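Local coordinates for protein CmeC (Campylobacter jejuni, PDB 4MT4) that probably serves as the trimeric outer membrane channel of an efflux system, carrying substrates out through a beta barrel and a long alpha-helical tunnel, at residues B[62-65]-B[66-69]; B[393-396]-B[397-401]; B[417-420]-B[421-424]; B[458-461]-B[462-465]. One frame throughout, in Å; residues are numbered along the deposited sequence.

Contact 1: residues B[62-65]-B[66-69]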
# COMPACT_ATOMS: atom_id res chain seq x y z
N LEU B 62 -0.47 17.43 3.84
CA LEU B 62 -1.59 16.58 3.43
C LEU B 62 -2.48 16.24 4.62
O LEU B 62 -3.71 16.28 4.51
CB LEU B 62 -1.07 15.29 2.78
CG LEU B 62 -0.47 15.41 1.38
CD1 LEU B 62 0.15 14.08 0.95
CD2 LEU B 62 -1.52 15.86 0.39
N ALA B 63 -1.86 15.90 5.74
CA ALA B 63 -2.58 15.57 6.96
C ALA B 63 -3.35 16.78 7.48
O ALA B 63 -4.43 16.64 8.06
CB ALA B 63 -1.63 15.06 8.02
N PHE B 64 -2.79 17.97 7.28
CA PHE B 64 -3.45 19.21 7.69
C PHE B 64 -4.66 19.48 6.81
O PHE B 64 -5.71 19.90 7.29
CB PHE B 64 -2.47 20.40 7.62
CG PHE B 64 -3.00 21.66 8.26
CD1 PHE B 64 -3.72 22.58 7.52
CD2 PHE B 64 -2.76 21.92 9.60
CE1 PHE B 64 -4.20 23.73 8.10
CE2 PHE B 64 -3.24 23.08 10.19
CZ PHE B 64 -3.96 23.98 9.43
N ILE B 65 -4.51 19.22 5.51
CA ILE B 65 -5.58 19.43 4.54
C ILE B 65 -6.72 18.45 4.77
O ILE B 65 -7.90 18.82 4.69
CB ILE B 65 -5.06 19.30 3.10
CG1 ILE B 65 -4.01 20.38 2.82
CG2 ILE B 65 -6.20 19.40 2.10
CD1 ILE B 65 -3.30 20.21 1.50
N HIS B 66 -6.37 17.20 5.05
CA HIS B 66 -7.35 16.16 5.36
C HIS B 66 -8.22 16.57 6.55
O HIS B 66 -9.41 16.27 6.60
CB HIS B 66 -6.66 14.83 5.65
CG HIS B 66 -6.03 14.20 4.44
ND1 HIS B 66 -6.47 14.45 3.16
CD2 HIS B 66 -4.99 13.35 4.33
CE1 HIS B 66 -5.72 13.77 2.30
NE2 HIS B 66 -4.82 13.09 2.99
N MET B 67 -7.61 17.27 7.50
CA MET B 67 -8.31 17.78 8.67
C MET B 67 -9.28 18.89 8.28
O MET B 67 -10.41 18.95 8.77
CB MET B 67 -7.31 18.28 9.72
CG MET B 67 -7.94 18.89 10.96
SD MET B 67 -6.70 19.38 12.16
CE MET B 67 -5.67 20.45 11.18
N GLU B 68 -8.83 19.78 7.39
CA GLU B 68 -9.65 20.88 6.91
C GLU B 68 -10.81 20.36 6.06
O GLU B 68 -11.90 20.93 6.07
CB GLU B 68 -8.81 21.87 6.10
CG GLU B 68 -7.79 22.63 6.93
CD GLU B 68 -6.96 23.59 6.09
OE1 GLU B 68 -6.32 23.13 5.12
OE2 GLU B 68 -6.94 24.80 6.41
N GLN B 69 -10.56 19.28 5.33
CA GLN B 69 -11.60 18.65 4.52
C GLN B 69 -12.69 18.06 5.41
O GLN B 69 -13.88 18.14 5.09
CB GLN B 69 -10.99 17.56 3.64
CG GLN B 69 -10.13 18.08 2.50
CD GLN B 69 -9.31 17.00 1.84
OE1 GLN B 69 -8.98 15.98 2.45
NE2 GLN B 69 -8.97 17.21 0.57

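Contact 2: residues B[393-396]-B[397-401]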
# COMPACT_ATOMS: atom_id res chain seq x y z
N TYR B 393 40.39 -3.70 20.38
CA TYR B 393 40.91 -3.91 19.03
C TYR B 393 41.84 -2.79 18.60
O TYR B 393 42.70 -2.98 17.73
CB TYR B 393 39.76 -4.04 18.02
CG TYR B 393 39.15 -5.43 17.97
CD1 TYR B 393 39.85 -6.49 17.42
CD2 TYR B 393 37.88 -5.67 18.47
CE1 TYR B 393 39.30 -7.76 17.37
CE2 TYR B 393 37.32 -6.93 18.42
CZ TYR B 393 38.04 -7.97 17.87
OH TYR B 393 37.48 -9.23 17.82
N LYS B 394 41.68 -1.61 19.20
CA LYS B 394 42.56 -0.49 18.90
C LYS B 394 43.93 -0.68 19.55
O LYS B 394 44.96 -0.43 18.93
CB LYS B 394 41.94 0.83 19.36
CG LYS B 394 42.78 2.05 19.02
CD LYS B 394 42.22 3.32 19.63
CE LYS B 394 43.11 4.51 19.34
NZ LYS B 394 42.65 5.75 20.02
N ARG B 395 43.92 -1.12 20.81
CA ARG B 395 45.16 -1.40 21.53
C ARG B 395 45.92 -2.54 20.86
O ARG B 395 47.14 -2.52 20.78
CB ARG B 395 44.89 -1.73 22.99
CG ARG B 395 46.14 -2.01 23.82
CD ARG B 395 47.09 -0.83 23.79
NE ARG B 395 48.31 -1.08 24.55
CZ ARG B 395 49.54 -0.81 24.11
NH1 ARG B 395 49.71 -0.28 22.90
NH2 ARG B 395 50.59 -1.08 24.87
N ILE B 396 45.17 -3.53 20.39
CA ILE B 396 45.74 -4.65 19.64
C ILE B 396 46.44 -4.14 18.38
O ILE B 396 47.54 -4.58 18.05
CB ILE B 396 44.66 -5.68 19.25
CG1 ILE B 396 44.13 -6.39 20.50
CG2 ILE B 396 45.22 -6.69 18.26
CD1 ILE B 396 42.96 -7.32 20.22
N TYR B 397 45.79 -3.21 17.69
CA TYR B 397 46.36 -2.61 16.49
C TYR B 397 47.62 -1.81 16.79
O TYR B 397 48.60 -1.87 16.05
CB TYR B 397 45.34 -1.70 15.80
CG TYR B 397 45.97 -0.77 14.78
CD1 TYR B 397 46.40 -1.25 13.55
CD2 TYR B 397 46.14 0.58 15.06
CE1 TYR B 397 46.99 -0.41 12.63
CE2 TYR B 397 46.73 1.43 14.15
CZ TYR B 397 47.15 0.93 12.93
OH TYR B 397 47.73 1.77 12.01
N GLU B 398 47.58 -1.05 17.89
CA GLU B 398 48.72 -0.22 18.27
C GLU B 398 49.96 -1.06 18.54
O GLU B 398 51.07 -0.67 18.18
CB GLU B 398 48.37 0.62 19.51
CG GLU B 398 47.37 1.73 19.23
CD GLU B 398 47.00 2.50 20.49
OE1 GLU B 398 47.20 1.96 21.59
OE2 GLU B 398 46.51 3.64 20.37
N ILE B 399 49.77 -2.21 19.17
CA ILE B 399 50.87 -3.13 19.43
C ILE B 399 51.31 -3.81 18.14
O ILE B 399 52.51 -3.99 17.90
CB ILE B 399 50.49 -4.20 20.47
CG1 ILE B 399 50.03 -3.55 21.78
CG2 ILE B 399 51.65 -5.14 20.73
CD1 ILE B 399 49.57 -4.54 22.82
N ALA B 400 50.35 -4.16 17.30
CA ALA B 400 50.63 -4.86 16.05
C ALA B 400 51.40 -3.97 15.08
O ALA B 400 52.17 -4.47 14.25
CB ALA B 400 49.33 -5.34 15.41
N LYS B 401 51.20 -2.66 15.17
CA LYS B 401 51.92 -1.72 14.32
C LYS B 401 53.37 -1.60 14.75
O LYS B 401 54.27 -1.54 13.91
CB LYS B 401 51.24 -0.35 14.33
CG LYS B 401 52.02 0.71 13.56
CD LYS B 401 51.30 2.05 13.54
CE LYS B 401 52.20 3.15 13.00
NZ LYS B 401 52.79 2.78 11.68

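Contact 3: residues B[417-420]-B[421-424]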
# COMPACT_ATOMS: atom_id res chain seq x y z
N ALA B 417 44.77 -7.09 11.80
CA ALA B 417 44.55 -6.40 13.07
C ALA B 417 43.98 -5.01 12.84
O ALA B 417 43.15 -4.53 13.61
CB ALA B 417 45.85 -6.32 13.86
N ARG B 418 44.44 -4.38 11.76
CA ARG B 418 43.98 -3.05 11.37
C ARG B 418 42.54 -3.10 10.86
O ARG B 418 41.74 -2.21 11.15
CB ARG B 418 44.91 -2.48 10.30
CG ARG B 418 44.44 -1.19 9.65
CD ARG B 418 45.38 -0.81 8.52
NE ARG B 418 44.80 0.18 7.62
CZ ARG B 418 45.02 1.49 7.70
NH1 ARG B 418 45.82 1.96 8.65
NH2 ARG B 418 44.45 2.31 6.84
N GLN B 419 42.21 -4.14 10.11
CA GLN B 419 40.86 -4.33 9.59
C GLN B 419 39.88 -4.60 10.73
O GLN B 419 38.73 -4.17 10.68
CB GLN B 419 40.82 -5.49 8.59
CG GLN B 419 39.46 -5.76 7.98
CD GLN B 419 39.07 -4.72 6.94
OE1 GLN B 419 38.32 -3.79 7.23
NE2 GLN B 419 39.58 -4.89 5.73
N ASN B 420 40.35 -5.30 11.75
CA ASN B 420 39.54 -5.62 12.91
C ASN B 420 39.17 -4.38 13.71
O ASN B 420 38.04 -4.26 14.20
CB ASN B 420 40.26 -6.63 13.81
CG ASN B 420 40.33 -8.01 13.20
OD1 ASN B 420 39.55 -8.36 12.32
ND2 ASN B 420 41.28 -8.82 13.67
N TRP B 421 40.12 -3.46 13.85
CA TRP B 421 39.86 -2.19 14.52
C TRP B 421 38.82 -1.39 13.75
O TRP B 421 37.90 -0.82 14.34
CB TRP B 421 41.15 -1.38 14.67
CG TRP B 421 40.94 -0.03 15.30
CD1 TRP B 421 39.98 0.32 16.20
CD2 TRP B 421 41.71 1.16 15.06
NE1 TRP B 421 40.10 1.65 16.54
CE2 TRP B 421 41.16 2.19 15.85
CE3 TRP B 421 42.82 1.45 14.25
CZ2 TRP B 421 41.67 3.48 15.86
CZ3 TRP B 421 43.32 2.74 14.26
CH2 TRP B 421 42.75 3.74 15.06
N LEU B 422 38.98 -1.35 12.43
CA LEU B 422 38.04 -0.65 11.56
C LEU B 422 36.63 -1.21 11.71
O LEU B 422 35.67 -0.45 11.83
CB LEU B 422 38.49 -0.76 10.10
CG LEU B 422 37.59 -0.09 9.06
CD1 LEU B 422 37.56 1.42 9.27
CD2 LEU B 422 38.05 -0.43 7.65
N ASN B 423 36.52 -2.53 11.71
CA ASN B 423 35.24 -3.20 11.89
C ASN B 423 34.62 -2.86 13.24
O ASN B 423 33.42 -2.60 13.34
CB ASN B 423 35.41 -4.72 11.77
CG ASN B 423 35.81 -5.15 10.37
OD1 ASN B 423 36.04 -4.31 9.49
ND2 ASN B 423 35.91 -6.45 10.15
N ALA B 424 35.45 -2.84 14.28
CA ALA B 424 35.00 -2.53 15.63
C ALA B 424 34.61 -1.06 15.75
O ALA B 424 33.69 -0.71 16.49
CB ALA B 424 36.07 -2.88 16.64

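Contact 4: residues B[458-461]-B[462-465]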
# COMPACT_ATOMS: atom_id res chain seq x y z
N LYS B 458 -6.96 23.73 19.78
CA LYS B 458 -6.09 24.81 20.24
C LYS B 458 -4.62 24.41 20.14
O LYS B 458 -3.77 25.23 19.77
CB LYS B 458 -6.45 25.19 21.68
CG LYS B 458 -5.40 26.01 22.39
CD LYS B 458 -5.78 26.27 23.84
CE LYS B 458 -4.60 26.79 24.64
NZ LYS B 458 -3.50 25.79 24.70
N ASN B 459 -4.33 23.16 20.47
CA ASN B 459 -2.97 22.64 20.37
C ASN B 459 -2.49 22.56 18.93
O ASN B 459 -1.36 22.93 18.62
CB ASN B 459 -2.86 21.27 21.03
CG ASN B 459 -2.86 21.35 22.55
OD1 ASN B 459 -2.45 22.36 23.13
ND2 ASN B 459 -3.32 20.28 23.20
N ILE B 460 -3.36 22.07 18.05
CA ILE B 460 -3.02 21.92 16.63
C ILE B 460 -2.71 23.27 15.99
O ILE B 460 -1.73 23.41 15.27
CB ILE B 460 -4.16 21.23 15.85
CG1 ILE B 460 -4.18 19.73 16.16
CG2 ILE B 460 -4.00 21.44 14.36
CD1 ILE B 460 -5.30 18.98 15.47
N LYS B 461 -3.55 24.26 16.28
CA LYS B 461 -3.35 25.61 15.75
C LYS B 461 -2.05 26.22 16.28
O LYS B 461 -1.34 26.90 15.54
CB LYS B 461 -4.54 26.50 16.10
CG LYS B 461 -4.40 27.93 15.60
CD LYS B 461 -5.71 28.70 15.72
CE LYS B 461 -5.58 30.09 15.11
NZ LYS B 461 -6.88 30.81 15.05
N GLU B 462 -1.74 25.96 17.54
CA GLU B 462 -0.54 26.50 18.17
C GLU B 462 0.73 25.88 17.61
O GLU B 462 1.74 26.56 17.42
CB GLU B 462 -0.60 26.30 19.69
CG GLU B 462 0.72 26.56 20.42
CD GLU B 462 1.25 27.97 20.19
OE1 GLU B 462 0.44 28.92 20.16
OE2 GLU B 462 2.48 28.11 20.04
N GLU B 463 0.68 24.58 17.32
CA GLU B 463 1.87 23.85 16.89
C GLU B 463 2.05 23.85 15.37
O GLU B 463 3.09 23.42 14.86
CB GLU B 463 1.82 22.40 17.39
CG GLU B 463 0.75 21.55 16.73
CD GLU B 463 0.56 20.22 17.43
OE1 GLU B 463 1.27 19.95 18.41
OE2 GLU B 463 -0.32 19.44 16.99
N SER B 464 1.05 24.35 14.65
CA SER B 464 1.11 24.42 13.19
C SER B 464 1.39 25.84 12.72
O SER B 464 1.13 26.19 11.57
CB SER B 464 -0.19 23.91 12.57
OG SER B 464 -0.50 22.61 13.03
N LYS B 465 1.92 26.65 13.62
CA LYS B 465 2.21 28.06 13.37
C LYS B 465 3.09 28.29 12.14
O LYS B 465 2.85 29.21 11.36
CB LYS B 465 2.87 28.68 14.60
CG LYS B 465 3.80 27.71 15.31
CD LYS B 465 4.48 28.33 16.52
CE LYS B 465 5.69 29.17 16.12
NZ LYS B 465 6.61 29.37 17.27

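Contact 1: residues B[62-65]-B[66-69]
Met67 reaches back one turn to the ring of Phe64, an i to i+3 CH-pi contact between a methionine methyl and an aromatic face on helix 58-79, one of the helices of an outer membrane factor protomer. Its CB lies 3.3 Å from Phe64 O, on the backbone. With CG anti to the backbone N (chi1 177°), the chain first runs out straight, and the bend at chi3 then turns CE over one face of the Phe64 ring. There CE stands 4.0 Å from the ring centroid and comes within 3.6 Å of Phe64 CD2. A flexible, unbranched thioether suits a place where a methyl group lies on an aromatic face.

Glu68 meets the same ring farther round: its OE2 approaches Phe64 CE1 to 3.4 Å, the carboxylate plane turned 64° from the ring. The charge itself is answered by Arg472, whose NH1 forms a salt bridge with Glu68 OE1, while Ser464 and Leu467 also pack on Phe64. The aromatic residue thus joins the helix to the C-terminal part of the chain.

On another side Ile65 CG2 rests 3.8 Å from Gln69 NE2, and that nitrogen is hydrogen-bonded to Glu353 of the second subunit; the branched aliphatic residue itself packs on Val356 of that subunit. Four i to i+4 backbone bonds carry the helix through both segments. Leu62 O receives His66 N and also sits over one face of the imidazole, whose ND1 donates in the ring plane to Gln69 OE1 at 3.0 Å, a nearly straight bond of 170°.

Contact 2: residues B[393-396]-B[397-401]
Arg395 lays the face of its guanidinium against Ile399 one turn along helix 339-405, with NH1 3.5 Å from Ile399 CG1. The flat guanidinium can rest its weakly hydrated face on an aliphatic group while its N-H edges keep polar partners. The bend at chi2 (58°) brings the group back over the helix, although CB points away from the following turn. Glu398 approaches the same side chain with its carboxylate plane 71° from the guanidinium. Its OE1 stands 3.6 Å from Arg395 NH1, a long salt bridge, and equally near Arg395 CD. The other carboxylate oxygen, Glu398 OE2, lies 3.7 Å from Lys394 CE; Lys394 NZ is farther off, at 4.4 Å, so any attraction there is probably weak.

Beyond this shell, Arg395 has its stronger acidic partner in Glu201 of the third subunit, which holds NE in a salt bridge toward that neighbouring subunit. Ile399 meets Tyr202 and Ile396 meets Ala205 of that subunit, so the branched aliphatic residues face the subunit boundary. The bonds from Glu398 N to Lys394 O (2.9 Å) and from Ile399 N to Arg395 O (3.1 Å) set the spacing of the partners. On another face Tyr397 meets Trp421 of helix 411-445. Such a long helix, packed both on its own hairpin partner and on an adjacent subunit, is characteristic of the alpha-helical barrel of trimeric outer membrane factors.

Contact 3: residues B[417-420]-B[421-424]
Residues Gln419 and Asn423 stand one turn apart on helix 411-445, which runs unbroken through 417-420 and 421-424. Four successive i to i+4 bonds link the two segments: Trp421 N to Ala417 O, Leu422 N to Arg418 O, Asn423 N to Gln419 O at 2.9 Å, and Ala424 N to Asn420 O at 3.0 Å. The bonds are fairly straight.

Among the side chains, Gln419 bends at chi2 (74°), which brings its amide back toward the next turn even though its CB points away from it. The Gln419 side chain crosses those of Leu422 and Asn423 obliquely, and the Gln419 and Asn423 amide planes are 32° apart. Asn423 CB lies 3.5 Å from Gln419 O, and CG folds in still nearer, to 3.1 Å from that carbonyl oxygen. A short polar residue can remain this close to the backbone, whereas the longer glutamine extends across to Met214 and Gln217 of helix 201-236.

Leu422 has its CB 3.5 Å from Gln419 O and packs on Leu176 and Ala179 of helix 129-195, as expected of an apolar residue between the helices of an outer membrane factor's alpha-helical barrel. Arg418, also buried, donates from NH2 to the carbonyl oxygen of Ala179, giving its polar end a backbone acceptor on that helix. Trp421 CB passes 3.7 Å from Arg418 O. Its indole offers a broad surface to Tyr397 of helix 339-405, while NE1 makes a weak hydrogen bond to Glu390. Ala424, with CB 3.4 Å from Asn420 O, is small enough to let Tyr393 pack against it.

Contact 4: residues B[458-461]-B[462-465]
Ile460 O is gripped by two groups of Ser464: OG at 2.7 Å and, in a weak and poorly aligned bond, the backbone N at 3.0 Å. The hydroxyl donates to the carbonyl, approaching 29° out of its plane. With OG beside the serine's own backbone N (chi1 -54°), both groups can reach one acceptor. Serine suits this place because its short arm bends back to the helix while also bonding Tyr148 OH of helix 129-195. Ser464 CB lies 3.1 Å from the same oxygen.

Before it, Glu463 N still makes a regular bond to Asn459 O at 2.9 Å. Its side chain takes the unusual setting between the backbone N and carbonyl carbon (chi1 70°), which lays CG 3.2 Å from Asn459 O and OE2 4.0 Å from Ile460 CG1. That carboxylate also comes near Glu149, a like charge that may raise its proton affinity. Ile460, the buried residue here, presents its branched chain to Met67, Glu145 and Tyr148. Since Ser464 is the first residue to leave helical angles, the arrangement is that of a helix C-terminus, where a serine side chain supplements a weakening backbone bond.

How the contacts relate
All four contacts are local, one turn along a helix, yet their surroundings differ. Contacts 2 and 3 form one neighbourhood, their centres about 9 Å apart on consecutive helices 339-405 and 411-445, joined by aromatic packing. Contacts 1 and 4 form another, with centres about 14 Å apart, where Met67 SD meets Ile460 CD1 at 3.6 Å. The two neighbourhoods do not touch. Contacts 1 and 2 both face other subunits and use charged or amide groups there, whereas no other chain touches contacts 3 and 4. Contact 3 has the most buried residues; contact 4 is a surface contact, at a helix end.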